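Local coordinates for protein putative fructose-bisphosphate aldolase (Coccidioides immitis, PDB 3PM6) that is a putative class II fructose-bisphosphate aldolase, a zinc-binding enzyme of the TIM-barrel fold, at residues 190-195 and 224-229. Residues are numbered along the deposited sequence; the frame is centred on the assembly and turned at random.
With ZN (zinc ion), chain S.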
loop_
_atom_site.group_PDB
_atom_site.type_symbol
_atom_site.label_atom_id
_atom_site.label_comp_id
_atom_site.label_asym_id
_atom_site.label_seq_id
_atom_site.Cartn_x
_atom_site.Cartn_y
_atom_site.Cartn_z
ATOM N N PRO A 190 -19.002 15.144 17.110
ATOM C CA PRO A 190 -19.453 15.435 18.467
ATOM C C PRO A 190 -19.228 14.275 19.432
ATOM O O PRO A 190 -19.254 13.115 19.032
ATOM C CB PRO A 190 -20.959 15.743 18.297
ATOM C CG PRO A 190 -21.387 15.033 16.948
ATOM C CD PRO A 190 -20.101 15.052 16.111
ATOM N N ALA A 191 -18.998 14.613 20.697
ATOM C CA ALA A 191 -19.006 13.664 21.816
ATOM C C ALA A 191 -20.417 13.644 22.429
ATOM O O ALA A 191 -20.873 14.634 22.988
ATOM C CB ALA A 191 -17.964 14.068 22.864
ATOM N N PHE A 192 -21.126 12.530 22.313
ATOM C CA PHE A 192 -22.492 12.507 22.811
ATOM C C PHE A 192 -22.823 11.159 23.423
ATOM O O PHE A 192 -23.968 10.750 23.400
ATOM C CB PHE A 192 -23.494 12.936 21.718
ATOM C CG PHE A 192 -23.597 11.978 20.556
ATOM C CD1 PHE A 192 -22.591 11.930 19.586
ATOM C CD2 PHE A 192 -24.722 11.140 20.418
ATOM C CE1 PHE A 192 -22.673 11.051 18.510
ATOM C CE2 PHE A 192 -24.838 10.249 19.317
ATOM C CZ PHE A 192 -23.815 10.193 18.371
ATOM N N GLY A 193 -21.806 10.488 23.977
ATOM C CA GLY A 193 -21.953 9.160 24.599
ATOM C C GLY A 193 -21.186 8.068 23.859
ATOM O O GLY A 193 -20.936 6.978 24.401
ATOM N N ASN A 194 -20.810 8.351 22.616
ATOM C CA ASN A 194 -19.933 7.456 21.875
ATOM C C ASN A 194 -18.521 7.385 22.506
ATOM O O ASN A 194 -18.115 8.283 23.260
ATOM C CB ASN A 194 -19.881 7.808 20.389
ATOM C CG ASN A 194 -19.574 9.268 20.133
ATOM O OD1 ASN A 194 -19.825 10.138 20.973
ATOM N ND2 ASN A 194 -19.050 9.552 18.949
ATOM N N VAL A 195 -17.823 6.286 22.226
ATOM C CA VAL A 195 -16.551 5.933 22.869
ATOM C C VAL A 195 -15.735 5.233 21.787
ATOM O O VAL A 195 -16.270 4.443 20.963
ATOM C CB VAL A 195 -16.786 4.953 24.089
ATOM C CG1 VAL A 195 -15.569 4.190 24.435
ATOM C CG2 VAL A 195 -17.233 5.670 25.317
ATOM N N LEU A 224 -21.820 16.540 10.237
ATOM C CA LEU A 224 -21.631 15.904 11.544
ATOM C C LEU A 224 -21.051 14.533 11.325
ATOM O O LEU A 224 -21.489 13.834 10.416
ATOM C CB LEU A 224 -22.948 15.822 12.305
ATOM C CG LEU A 224 -23.567 17.168 12.703
ATOM C CD1 LEU A 224 -24.904 16.960 13.445
ATOM C CD2 LEU A 224 -22.605 17.986 13.585
ATOM N N VAL A 225 -20.081 14.170 12.159
ATOM C CA VAL A 225 -19.239 12.997 11.960
ATOM C C VAL A 225 -19.355 12.109 13.174
ATOM O O VAL A 225 -19.110 12.550 14.314
ATOM C CB VAL A 225 -17.743 13.396 11.696
ATOM C CG1 VAL A 225 -16.894 12.177 11.342
ATOM C CG2 VAL A 225 -17.680 14.394 10.533
ATOM N N LEU A 226 -19.711 10.848 12.909
ATOM C CA LEU A 226 -19.903 9.840 13.930
ATOM C C LEU A 226 -18.615 9.044 14.142
ATOM O O LEU A 226 -18.101 8.400 13.221
ATOM C CB LEU A 226 -21.050 8.896 13.540
ATOM C CG LEU A 226 -21.426 7.775 14.545
ATOM C CD1 LEU A 226 -21.728 8.306 15.934
ATOM C CD2 LEU A 226 -22.619 6.965 14.055
ATOM N N HIS A 227 -18.136 9.076 15.372
ATOM C CA HIS A 227 -16.980 8.280 15.831
ATOM C C HIS A 227 -17.435 7.227 16.832
ATOM O O HIS A 227 -18.504 7.397 17.460
ATOM C CB HIS A 227 -15.984 9.205 16.555
ATOM C CG HIS A 227 -15.197 10.071 15.629
ATOM N ND1 HIS A 227 -13.880 9.829 15.341
ATOM C CD2 HIS A 227 -15.552 11.164 14.906
ATOM C CE1 HIS A 227 -13.450 10.728 14.467
ATOM N NE2 HIS A 227 -14.440 11.554 14.196
ATOM N N GLY A 228 -16.611 6.182 17.000
ATOM C CA GLY A 228 -16.893 5.079 17.888
ATOM C C GLY A 228 -18.073 4.184 17.494
ATOM O O GLY A 228 -18.749 3.586 18.350
ATOM N N ALA A 229 -18.270 4.047 16.193
ATOM C CA ALA A 229 -19.433 3.413 15.625
ATOM C C ALA A 229 -19.293 1.901 15.352
ATOM O O ALA A 229 -20.249 1.253 14.932
ATOM C CB ALA A 229 -19.829 4.180 14.341
HETATM ZN ZN ZN S . -12.601 8.240 15.852
HETATM O O HOH W 1 -18.710 11.661 16.679
#
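Pro-190 and Val-225 lie 7.0 Å apart at their CA atoms, and the backbones close to 5.1 Å between the CA atoms of Val-195 and Gly-228. Between these ends the loop 190-195 bows away, and the side chain of Asn-194 spans the gap. Its amide reaches both ways. ND2 donates to His-227 O at 2.7 Å; the bond is nearly straight (169°), lies in the Asn-194 amide plane and meets the carbonyl from above its plane. OD1 accepts from Phe-192 N at 3.0 Å; with both ends of the amide bonded, its rotation is fixed. Chi1 of 51° sets CG between the backbone N and the carbonyl carbon, which brings OD1 back to Phe-192 N. One water takes donations from His-227 N and, weakly, from Asn-194 ND2, and donates to Pro-190 O and Val-225 O. Loop 190-195 follows strand 187-188, and 224-229 ends the neighbouring parallel strand 223-226, in an eight-stranded TIM barrel. The zinc site lies at the C-terminal ends of the strands. His-227 ND1 binds zinc at 2.1 Å, with His-91 and His-196; NE2 is hydrogen-bonded to Glu-148. The Asn-194 bond probably helps position this ligand. On the helix side, Leu-226 CD1 meets the edge of the Phe-192 ring, 3.7 Å from CZ, beside Cys-240 of helix 234-242. Gly-228 CA sits 3.2 Å from Val-195 O, where a CB would clash.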